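Local atomic coordinates of quinoline 2-oxidoreductase medium subunit (Pseudomonas putida, PDB entry 1T3Q), a protein that binds FAD as the medium, flavin-carrying subunit of the molybdenum hydroxylase quinoline 2-oxidoreductase and probably takes part in its electron transfer. Residues S7-A10 against Q15-I18; A129-T134 against L176-D181; M124-A129 against L192-A197. All blocks are in the same frame, centred on the assembly; numbering follows the deposited sequence.

Contact 1: residues S7-A10 against Q15-I18; sequences SYRA and QEVI
At the edge of the R9 guanidinium, near its plane, sit the carboxylate oxygen OE1 of E16 and an ordered water. The carboxylate is turned steeply against the guanidinium, their planes 72° apart, so the salt bridge rests on one nitrogen and one oxygen instead of the two parallel bonds of a coplanar pair. R9 NH2 donates to E16 OE1 at 2.8 Å, and the bond is distinctly bent, with an angle of 139° at the hydrogen. OE1 receives it on its anti lone pair, the one directed away from OE2. The water adds a second link: it accepts from R9 NE at 2.9 Å and donates to E16 OE1 at 2.7 Å. OE1 is thus gripped twice, once directly by the cation and once through the water, which probably limits how far the carboxylate can turn. The two side chains cross at about a right angle. E16 runs out from the helix and stays extended, whereas R9 bends at chi3 (64°), which brings its guanidinium round to the acid. Without its carboxylate, as with an alanine here, the R9 charge would probably lose this mate and the guanidinium would be freer to turn. Little surface is buried, 74 Å² over both sides, as befits a charged pair at the surface. Backbone bonds from R9 to L50 and D52 hold its strand in the three-stranded parallel sheet, where it is outermost within this chain. The pair thus ties strand 7-9 to the following helix 14-23, a surface strand-to-helix salt bridge within the FAD-binding domain, with the R9 side chain about 13 Å from the bound FAD.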
ATOM      1  N   SER C   7     -24.431   3.411 -27.831  1.00 20.75           N
ATOM      2  CA  SER C   7     -23.863   4.685 -28.259  1.00 20.57           C
ATOM      3  C   SER C   7     -24.765   5.783 -27.709  1.00 19.65           C
ATOM      4  O   SER C   7     -25.829   5.499 -27.157  1.00 20.27           O
ATOM      5  CB  SER C   7     -23.788   4.763 -29.789  1.00 19.13           C
ATOM      6  OG  SER C   7     -25.073   4.636 -30.357  1.00 22.53           O
ATOM      7  N   TYR C   8     -24.352   7.036 -27.866  1.00 20.68           N
ATOM      8  CA  TYR C   8     -25.121   8.155 -27.332  1.00 22.21           C
ATOM      9  C   TYR C   8     -25.127   9.371 -28.244  1.00 21.88           C
ATOM     10  O   TYR C   8     -24.108   9.719 -28.837  1.00 22.72           O
ATOM     11  CB  TYR C   8     -24.543   8.549 -25.972  1.00 21.73           C
ATOM     12  CG  TYR C   8     -25.139   9.792 -25.347  1.00 22.56           C
ATOM     13  CD1 TYR C   8     -26.283   9.722 -24.547  1.00 21.95           C
ATOM     14  CD2 TYR C   8     -24.528  11.036 -25.515  1.00 22.00           C
ATOM     15  CE1 TYR C   8     -26.798  10.863 -23.920  1.00 19.61           C
ATOM     16  CE2 TYR C   8     -25.033  12.179 -24.897  1.00 22.61           C
ATOM     17  CZ  TYR C   8     -26.166  12.085 -24.101  1.00 22.14           C
ATOM     18  OH  TYR C   8     -26.650  13.215 -23.481  1.00 19.95           O
ATOM     19  N   ARG C   9     -26.288  10.010 -28.343  1.00 21.90           N
ATOM     20  CA  ARG C   9     -26.459  11.212 -29.149  1.00 23.86           C
ATOM     21  C   ARG C   9     -27.420  12.150 -28.432  1.00 23.38           C
ATOM     22  O   ARG C   9     -28.384  11.705 -27.809  1.00 24.09           O
ATOM     23  CB  ARG C   9     -27.021  10.869 -30.537  1.00 24.34           C
ATOM     24  CG  ARG C   9     -26.036  10.161 -31.439  1.00 26.12           C
ATOM     25  CD  ARG C   9     -26.580   9.978 -32.853  1.00 28.97           C
ATOM     26  NE  ARG C   9     -26.820  11.244 -33.545  1.00 28.56           N
ATOM     27  CZ  ARG C   9     -27.016  11.340 -34.858  1.00 30.26           C
ATOM     28  NH1 ARG C   9     -26.997  10.246 -35.609  1.00 29.71           N
ATOM     29  NH2 ARG C   9     -27.231  12.522 -35.423  1.00 29.58           N
ATOM     30  N   ALA C  10     -27.146  13.446 -28.516  1.00 22.76           N
ATOM     31  CA  ALA C  10     -27.990  14.458 -27.893  1.00 22.93           C
ATOM     32  C   ALA C  10     -28.216  15.568 -28.919  1.00 23.53           C
ATOM     33  O   ALA C  10     -27.656  16.658 -28.808  1.00 22.51           O
ATOM     34  CB  ALA C  10     -27.311  15.017 -26.647  1.00 22.19           C
ATOM     35  N   GLN C  15     -36.411  17.238 -34.972  1.00 21.34           N
ATOM     36  CA  GLN C  15     -36.356  16.512 -36.232  1.00 21.83           C
ATOM     37  C   GLN C  15     -35.170  15.555 -36.286  1.00 22.13           C
ATOM     38  O   GLN C  15     -35.282  14.451 -36.822  1.00 22.74           O
ATOM     39  CB  GLN C  15     -36.303  17.483 -37.416  1.00 21.87           C
ATOM     40  N   GLU C  16     -34.033  15.971 -35.741  1.00 22.39           N
ATOM     41  CA  GLU C  16     -32.871  15.096 -35.747  1.00 23.62           C
ATOM     42  C   GLU C  16     -33.124  13.900 -34.828  1.00 23.23           C
ATOM     43  O   GLU C  16     -32.742  12.774 -35.150  1.00 21.54           O
ATOM     44  CB  GLU C  16     -31.616  15.850 -35.305  1.00 25.48           C
ATOM     45  CG  GLU C  16     -30.369  14.983 -35.327  1.00 30.74           C
ATOM     46  CD  GLU C  16     -29.098  15.771 -35.071  1.00 34.61           C
ATOM     47  OE1 GLU C  16     -28.038  15.136 -34.895  1.00 36.76           O
ATOM     48  OE2 GLU C  16     -29.158  17.023 -35.049  1.00 37.61           O
ATOM     49  N   VAL C  17     -33.771  14.143 -33.692  1.00 22.20           N
ATOM     50  CA  VAL C  17     -34.090  13.064 -32.755  1.00 21.83           C
ATOM     51  C   VAL C  17     -34.957  12.043 -33.485  1.00 23.18           C
ATOM     52  O   VAL C  17     -34.677  10.845 -33.472  1.00 23.12           O
ATOM     53  CB  VAL C  17     -34.891  13.582 -31.534  1.00 21.24           C
ATOM     54  CG1 VAL C  17     -35.444  12.410 -30.732  1.00 18.07           C
ATOM     55  CG2 VAL C  17     -34.008  14.443 -30.658  1.00 21.68           C
ATOM     56  N   ILE C  18     -36.014  12.534 -34.121  1.00 24.09           N
ATOM     57  CA  ILE C  18     -36.937  11.687 -34.865  1.00 25.48           C
ATOM     58  C   ILE C  18     -36.210  10.910 -35.959  1.00 25.04           C
ATOM     59  O   ILE C  18     -36.483   9.731 -36.186  1.00 23.98           O
ATOM     60  CB  ILE C  18     -38.066  12.545 -35.492  1.00 26.13           C
ATOM     61  CG1 ILE C  18     -38.953  13.108 -34.377  1.00 27.26           C
ATOM     62  CG2 ILE C  18     -38.882  11.714 -36.477  1.00 27.62           C
ATOM     63  CD1 ILE C  18     -39.957  14.143 -34.840  1.00 27.89           C
TER
HETATM   64  O   HOH W   1     -26.949  13.994 -32.734  1.00 33.63           O

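Contact 2: residues A129-T134 against L176-D181; sequences ATLGAT and LHWEFD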
ATOM      1  N   ALA C 129     -54.666  11.593 -17.269  1.00 21.83           N
ATOM      2  CA  ALA C 129     -55.883  10.984 -17.793  1.00 23.11           C
ATOM      3  C   ALA C 129     -57.092  11.553 -17.070  1.00 23.87           C
ATOM      4  O   ALA C 129     -58.087  11.924 -17.693  1.00 24.32           O
ATOM      5  CB  ALA C 129     -55.837   9.463 -17.615  1.00 22.16           C
ATOM      6  N   THR C 130     -56.987  11.628 -15.747  1.00 23.09           N
ATOM      7  CA  THR C 130     -58.055  12.136 -14.904  1.00 22.61           C
ATOM      8  C   THR C 130     -58.385  13.602 -15.181  1.00 22.13           C
ATOM      9  O   THR C 130     -59.547  14.011 -15.111  1.00 21.33           O
ATOM     10  CB  THR C 130     -57.682  11.959 -13.415  1.00 22.23           C
ATOM     11  OG1 THR C 130     -57.529  10.561 -13.133  1.00 24.32           O
ATOM     12  CG2 THR C 130     -58.754  12.531 -12.516  1.00 21.25           C
ATOM     13  N   LEU C 131     -57.367  14.393 -15.492  1.00 22.20           N
ATOM     14  CA  LEU C 131     -57.572  15.808 -15.775  1.00 23.79           C
ATOM     15  C   LEU C 131     -57.954  16.044 -17.230  1.00 23.89           C
ATOM     16  O   LEU C 131     -58.104  17.186 -17.663  1.00 24.27           O
ATOM     17  CB  LEU C 131     -56.308  16.599 -15.435  1.00 22.80           C
ATOM     18  CG  LEU C 131     -55.971  16.622 -13.945  1.00 24.12           C
ATOM     19  CD1 LEU C 131     -54.677  17.380 -13.729  1.00 23.86           C
ATOM     20  CD2 LEU C 131     -57.117  17.267 -13.174  1.00 24.96           C
ATOM     21  N   GLY C 132     -58.108  14.960 -17.981  1.00 23.90           N
ATOM     22  CA  GLY C 132     -58.479  15.072 -19.381  1.00 24.49           C
ATOM     23  C   GLY C 132     -57.466  15.819 -20.225  1.00 24.28           C
ATOM     24  O   GLY C 132     -57.831  16.641 -21.064  1.00 25.58           O
ATOM     25  N   ALA C 133     -56.187  15.534 -20.020  1.00 24.15           N
ATOM     26  CA  ALA C 133     -55.148  16.203 -20.785  1.00 24.02           C
ATOM     27  C   ALA C 133     -55.011  15.593 -22.178  1.00 24.15           C
ATOM     28  O   ALA C 133     -55.540  14.516 -22.457  1.00 23.61           O
ATOM     29  CB  ALA C 133     -53.819  16.124 -20.045  1.00 24.01           C
ATOM     30  N   THR C 134     -54.301  16.302 -23.047  1.00 22.79           N
ATOM     31  CA  THR C 134     -54.061  15.840 -24.405  1.00 23.38           C
ATOM     32  C   THR C 134     -52.557  15.747 -24.644  1.00 22.33           C
ATOM     33  O   THR C 134     -51.815  16.655 -24.280  1.00 23.52           O
ATOM     34  CB  THR C 134     -54.653  16.818 -25.445  1.00 23.12           C
ATOM     35  OG1 THR C 134     -56.071  16.922 -25.257  1.00 23.67           O
ATOM     36  CG2 THR C 134     -54.363  16.333 -26.862  1.00 24.23           C
ATOM     37  N   LEU C 176     -63.414  22.057 -11.876  1.00 30.06           N
ATOM     38  CA  LEU C 176     -63.660  21.315 -10.647  1.00 28.97           C
ATOM     39  C   LEU C 176     -62.538  21.591  -9.660  1.00 29.29           C
ATOM     40  O   LEU C 176     -61.420  21.925 -10.059  1.00 29.86           O
ATOM     41  CB  LEU C 176     -63.685  19.811 -10.932  1.00 28.61           C
ATOM     42  CG  LEU C 176     -64.747  19.243 -11.870  1.00 28.35           C
ATOM     43  CD1 LEU C 176     -64.352  17.832 -12.289  1.00 28.65           C
ATOM     44  CD2 LEU C 176     -66.103  19.250 -11.174  1.00 27.13           C
ATOM     45  N   HIS C 177     -62.834  21.456  -8.371  1.00 28.82           N
ATOM     46  CA  HIS C 177     -61.816  21.640  -7.348  1.00 29.07           C
ATOM     47  C   HIS C 177     -61.268  20.252  -7.021  1.00 28.08           C
ATOM     48  O   HIS C 177     -62.005  19.378  -6.564  1.00 27.48           O
ATOM     49  CB  HIS C 177     -62.400  22.270  -6.088  1.00 30.65           C
ATOM     50  CG  HIS C 177     -61.426  22.330  -4.955  1.00 31.50           C
ATOM     51  ND1 HIS C 177     -61.212  21.267  -4.105  1.00 31.94           N
ATOM     52  CD2 HIS C 177     -60.560  23.299  -4.574  1.00 32.04           C
ATOM     53  CE1 HIS C 177     -60.255  21.578  -3.251  1.00 32.99           C
ATOM     54  NE2 HIS C 177     -59.841  22.804  -3.513  1.00 34.12           N
ATOM     55  N   TRP C 178     -59.972  20.064  -7.253  1.00 26.94           N
ATOM     56  CA  TRP C 178     -59.323  18.776  -7.034  1.00 26.46           C
ATOM     57  C   TRP C 178     -58.512  18.588  -5.758  1.00 27.16           C
ATOM     58  O   TRP C 178     -57.883  19.517  -5.248  1.00 28.26           O
ATOM     59  CB  TRP C 178     -58.392  18.455  -8.204  1.00 24.88           C
ATOM     60  CG  TRP C 178     -59.070  18.178  -9.496  1.00 22.99           C
ATOM     61  CD1 TRP C 178     -59.286  19.057 -10.522  1.00 22.25           C
ATOM     62  CD2 TRP C 178     -59.599  16.921  -9.923  1.00 23.12           C
ATOM     63  NE1 TRP C 178     -59.916  18.417 -11.566  1.00 23.30           N
ATOM     64  CE2 TRP C 178     -60.119  17.106 -11.223  1.00 22.88           C
ATOM     65  CE3 TRP C 178     -59.682  15.653  -9.332  1.00 24.07           C
ATOM     66  CZ2 TRP C 178     -60.718  16.067 -11.946  1.00 24.17           C
ATOM     67  CZ3 TRP C 178     -60.278  14.619 -10.052  1.00 24.89           C
ATOM     68  CH2 TRP C 178     -60.788  14.835 -11.345  1.00 23.50           C
ATOM     69  N   GLU C 179     -58.524  17.353  -5.267  1.00 25.98           N
ATOM     70  CA  GLU C 179     -57.754  16.954  -4.099  1.00 26.57           C
ATOM     71  C   GLU C 179     -57.269  15.550  -4.432  1.00 26.12           C
ATOM     72  O   GLU C 179     -57.970  14.786  -5.100  1.00 24.87           O
ATOM     73  CB  GLU C 179     -58.609  16.954  -2.826  1.00 27.98           C
ATOM     74  CG  GLU C 179     -59.032  18.349  -2.374  1.00 30.05           C
ATOM     75  CD  GLU C 179     -57.857  19.249  -2.000  1.00 32.22           C
ATOM     76  OE1 GLU C 179     -58.084  20.455  -1.762  1.00 32.91           O
ATOM     77  OE2 GLU C 179     -56.710  18.760  -1.935  1.00 32.56           O
ATOM     78  N   PHE C 180     -56.068  15.217  -3.976  1.00 25.36           N
ATOM     79  CA  PHE C 180     -55.472  13.920  -4.263  1.00 26.27           C
ATOM     80  C   PHE C 180     -54.844  13.312  -3.019  1.00 27.19           C
ATOM     81  O   PHE C 180     -54.434  14.024  -2.103  1.00 26.87           O
ATOM     82  CB  PHE C 180     -54.396  14.093  -5.343  1.00 25.28           C
ATOM     83  CG  PHE C 180     -53.539  12.876  -5.565  1.00 23.45           C
ATOM     84  CD1 PHE C 180     -53.892  11.918  -6.513  1.00 24.16           C
ATOM     85  CD2 PHE C 180     -52.368  12.691  -4.832  1.00 24.85           C
ATOM     86  CE1 PHE C 180     -53.091  10.794  -6.730  1.00 23.25           C
ATOM     87  CE2 PHE C 180     -51.558  11.570  -5.039  1.00 23.69           C
ATOM     88  CZ  PHE C 180     -51.919  10.620  -5.992  1.00 22.83           C
ATOM     89  N   ASP C 181     -54.769  11.988  -2.997  1.00 27.38           N
ATOM     90  CA  ASP C 181     -54.161  11.280  -1.886  1.00 28.88           C
ATOM     91  C   ASP C 181     -53.853   9.861  -2.334  1.00 27.41           C
ATOM     92  O   ASP C 181     -54.353   9.407  -3.358  1.00 26.90           O
ATOM     93  CB  ASP C 181     -55.098  11.260  -0.680  1.00 32.16           C
ATOM     94  CG  ASP C 181     -54.365  10.997   0.620  1.00 34.97           C
ATOM     95  OD1 ASP C 181     -55.042  10.907   1.663  1.00 38.70           O
ATOM     96  OD2 ASP C 181     -53.117  10.887   0.605  1.00 34.36           O
TER
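The C-terminal end of helix 123-130, closed by a Schellman motif, packs here on the indole of W178 from strand 177-183 of the four-stranded antiparallel sheet. L131 puts CD2 over one face of the ring system, 3.7 Å from the centroid of the five-membered ring and 23° off its normal, a CH-pi contact. L131 CD2 is displaced toward the rim and lies 3.4 Å from W178 NE1. T130 touches the far end of the indole: its CG2 comes obliquely to W178 CH2 at 3.3 Å. With chi1 at -62° the methyl is anti to the backbone N and reaches the ring, while OG1, beside that nitrogen, bonds back to F126 O of the preceding turn. G132, at positive phi, ends the helix; its N bonds to A129 O at 3.0 Å, A133 N probably bonds to M128 O, and the chain then turns away from W178 toward strand 134-139. I92 of helix 92-97 also touches L131 and W178, and A212 of strand 205-214 touches T130. T130, L131 and W178 are buried; this is a helix C-terminus seated on a sheet tryptophan, joining the FAD-binding domain to the CO dehydrogenase flavoprotein-type C-terminal domain.

Contact 3: residues M124-A129 against L192-A197; sequences MPFLMA and LVMAAA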
ATOM      1  N   MET C 124     -48.306  10.581 -12.579  1.00 22.02           N
ATOM      2  CA  MET C 124     -48.587  11.355 -13.790  1.00 22.02           C
ATOM      3  C   MET C 124     -49.524  10.704 -14.814  1.00 21.57           C
ATOM      4  O   MET C 124     -50.435  11.362 -15.318  1.00 22.54           O
ATOM      5  CB  MET C 124     -47.282  11.795 -14.458  1.00 20.04           C
ATOM      6  CG  MET C 124     -46.495  12.823 -13.645  1.00 21.82           C
ATOM      7  SD  MET C 124     -47.436  14.316 -13.195  1.00 23.35           S
ATOM      8  CE  MET C 124     -48.073  13.866 -11.586  1.00 21.26           C
ATOM      9  N   PRO C 125     -49.315   9.418 -15.146  1.00 21.10           N
ATOM     10  CA  PRO C 125     -50.232   8.821 -16.125  1.00 20.87           C
ATOM     11  C   PRO C 125     -51.664   8.863 -15.601  1.00 21.87           C
ATOM     12  O   PRO C 125     -52.604   9.128 -16.349  1.00 22.22           O
ATOM     13  CB  PRO C 125     -49.712   7.392 -16.264  1.00 20.22           C
ATOM     14  CG  PRO C 125     -48.232   7.555 -16.033  1.00 20.53           C
ATOM     15  CD  PRO C 125     -48.193   8.512 -14.849  1.00 20.06           C
ATOM     16  N   PHE C 126     -51.818   8.598 -14.306  1.00 21.27           N
ATOM     17  CA  PHE C 126     -53.126   8.611 -13.669  1.00 20.96           C
ATOM     18  C   PHE C 126     -53.730  10.010 -13.656  1.00 21.54           C
ATOM     19  O   PHE C 126     -54.901  10.192 -13.989  1.00 22.85           O
ATOM     20  CB  PHE C 126     -53.026   8.106 -12.223  1.00 20.72           C
ATOM     21  CG  PHE C 126     -54.208   8.485 -11.369  1.00 21.74           C
ATOM     22  CD1 PHE C 126     -55.436   7.845 -11.525  1.00 22.34           C
ATOM     23  CD2 PHE C 126     -54.105   9.513 -10.436  1.00 22.74           C
ATOM     24  CE1 PHE C 126     -56.546   8.227 -10.765  1.00 22.12           C
ATOM     25  CE2 PHE C 126     -55.208   9.903  -9.672  1.00 20.08           C
ATOM     26  CZ  PHE C 126     -56.431   9.260  -9.837  1.00 22.22           C
ATOM     27  N   LEU C 127     -52.931  10.993 -13.259  1.00 21.10           N
ATOM     28  CA  LEU C 127     -53.411  12.370 -13.173  1.00 20.58           C
ATOM     29  C   LEU C 127     -53.768  12.993 -14.519  1.00 21.85           C
ATOM     30  O   LEU C 127     -54.835  13.594 -14.671  1.00 21.78           O
ATOM     31  CB  LEU C 127     -52.375  13.249 -12.470  1.00 21.19           C
ATOM     32  CG  LEU C 127     -52.836  14.680 -12.180  1.00 22.10           C
ATOM     33  CD1 LEU C 127     -54.009  14.655 -11.201  1.00 22.63           C
ATOM     34  CD2 LEU C 127     -51.680  15.483 -11.603  1.00 20.66           C
ATOM     35  N   MET C 128     -52.877  12.863 -15.494  1.00 20.77           N
ATOM     36  CA  MET C 128     -53.143  13.437 -16.810  1.00 21.77           C
ATOM     37  C   MET C 128     -54.440  12.898 -17.405  1.00 21.77           C
ATOM     38  O   MET C 128     -55.228  13.653 -17.973  1.00 21.81           O
ATOM     39  CB  MET C 128     -51.972  13.164 -17.755  1.00 21.60           C
ATOM     40  CG  MET C 128     -50.676  13.844 -17.341  1.00 19.63           C
ATOM     41  SD  MET C 128     -50.848  15.637 -17.114  1.00 23.70           S
ATOM     42  CE  MET C 128     -51.001  15.760 -15.311  1.00 21.54           C
ATOM     43  N   ALA C 129     -54.666  11.593 -17.269  1.00 21.83           N
ATOM     44  CA  ALA C 129     -55.883  10.984 -17.793  1.00 23.11           C
ATOM     45  C   ALA C 129     -57.092  11.553 -17.070  1.00 23.87           C
ATOM     46  O   ALA C 129     -58.087  11.924 -17.693  1.00 24.32           O
ATOM     47  CB  ALA C 129     -55.837   9.463 -17.615  1.00 22.16           C
ATOM     48  N   LEU C 192     -49.937   1.875  -3.221  1.00 32.46           N
ATOM     49  CA  LEU C 192     -50.675   0.640  -3.422  1.00 32.77           C
ATOM     50  C   LEU C 192     -51.966   1.071  -4.112  1.00 32.59           C
ATOM     51  O   LEU C 192     -52.505   0.354  -4.952  1.00 32.12           O
ATOM     52  CB  LEU C 192     -50.996  -0.033  -2.086  1.00 33.67           C
ATOM     53  CG  LEU C 192     -49.824  -0.666  -1.327  1.00 35.26           C
ATOM     54  CD1 LEU C 192     -50.340  -1.341  -0.068  1.00 34.41           C
ATOM     55  CD2 LEU C 192     -49.122  -1.681  -2.219  1.00 35.07           C
ATOM     56  N   VAL C 193     -52.441   2.264  -3.749  1.00 30.36           N
ATOM     57  CA  VAL C 193     -53.659   2.834  -4.318  1.00 27.97           C
ATOM     58  C   VAL C 193     -53.638   4.358  -4.224  1.00 27.76           C
ATOM     59  O   VAL C 193     -53.150   4.925  -3.245  1.00 26.91           O
ATOM     60  CB  VAL C 193     -54.933   2.336  -3.579  1.00 29.53           C
ATOM     61  CG1 VAL C 193     -55.052   0.823  -3.684  1.00 29.62           C
ATOM     62  CG2 VAL C 193     -54.890   2.762  -2.110  1.00 28.49           C
ATOM     63  N   MET C 194     -54.149   5.020  -5.256  1.00 25.77           N
ATOM     64  CA  MET C 194     -54.228   6.473  -5.251  1.00 24.25           C
ATOM     65  C   MET C 194     -55.619   6.862  -5.725  1.00 23.29           C
ATOM     66  O   MET C 194     -56.289   6.083  -6.401  1.00 22.31           O
ATOM     67  CB  MET C 194     -53.153   7.099  -6.146  1.00 24.56           C
ATOM     68  CG  MET C 194     -53.171   6.674  -7.606  1.00 23.86           C
ATOM     69  SD  MET C 194     -51.896   7.566  -8.530  1.00 25.91           S
ATOM     70  CE  MET C 194     -50.444   6.650  -8.099  1.00 24.47           C
ATOM     71  N   ALA C 195     -56.067   8.051  -5.342  1.00 22.32           N
ATOM     72  CA  ALA C 195     -57.387   8.513  -5.733  1.00 23.96           C
ATOM     73  C   ALA C 195     -57.426  10.029  -5.839  1.00 24.05           C
ATOM     74  O   ALA C 195     -56.699  10.741  -5.140  1.00 22.41           O
ATOM     75  CB  ALA C 195     -58.434   8.032  -4.729  1.00 23.88           C
ATOM     76  N   ALA C 196     -58.277  10.513  -6.731  1.00 23.46           N
ATOM     77  CA  ALA C 196     -58.437  11.939  -6.945  1.00 23.82           C
ATOM     78  C   ALA C 196     -59.925  12.225  -6.957  1.00 23.41           C
ATOM     79  O   ALA C 196     -60.725  11.400  -7.406  1.00 23.13           O
ATOM     80  CB  ALA C 196     -57.805  12.351  -8.272  1.00 23.63           C
ATOM     81  N   ALA C 197     -60.299  13.388  -6.445  1.00 24.05           N
ATOM     82  CA  ALA C 197     -61.700  13.768  -6.408  1.00 23.30           C
ATOM     83  C   ALA C 197     -61.828  15.210  -6.859  1.00 25.24           C
ATOM     84  O   ALA C 197     -61.247  16.112  -6.251  1.00 24.15           O
ATOM     85  CB  ALA C 197     -62.252  13.605  -4.997  1.00 24.25           C
TER
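F126 and M194 carry most of this buried packing, with A196 completing it. The F126 side chain leaves the helix toward the strand with CG anti to its backbone N, which carries the phenyl ring across to the sheet. M194 meets it from the strand, the two side chains lying alongside and pointing opposite ways. Over one face of the ring lies M194 CG, 4.3 Å from the F126 ring centroid and 17° off the normal, a CH-pi contact displaced toward the rim. The sulfur follows more obliquely: M194 SD is 4.2 Å from the F126 ring centroid at 41° off the normal, a Met-aromatic contact, and its closest ring atom is F126 CD2 at 3.5 Å. The M194 chain bends at its last torsion, with CG between the backbone N and the carbonyl carbon, which lays CG over the ring face and brings SD in at a slant. A196 uses its one methyl at the ring edge, near the plane, with CB 3.7 Å from F126 CZ. M194 and A196 lie on the same side of the strand, so the phenyl is held at a face by the first and at its edge by the second. The helix and strand segments run nearly parallel, 22° apart, with axes 9.9 Å from each other at closest approach. The M194 side chain is about 4 Å from that of FAD-binding E123 and about 7 Å from FAD, which puts the packing beside the flavin site. F180 of the adjoining strand 177-183 also touches both F126 and M194. Helix 123-130 is thus lodged between this sheet and helices 92-97 and 111-117, on which M124 packs, while helix 261-284 covers the other side of strand 193-202, meeting V193, A195 and A197.

In the fold
Contacts 2 and 3 form one continuous packing region, their centres about 8 Å apart. They share helix 123-130 and residue A129, and they reach neighbouring strands 177-183 and 193-202 of one antiparallel sheet, joined by a backbone bond from A195 N to D181 O. Along the chain contact 1 closes first; the segments of contact 2 lie between those of contact 3, overlapping at A129. Contact 1 lies apart, its centre about 33 Å from that of contact 2 and 32 Å from that of contact 3, on the outer parallel-sheet part of the FAD-binding domain. Contact 1 is thus a local surface link near the N-terminus, whereas helix 123-130 joins the flavin-binding part to the C-terminal domain.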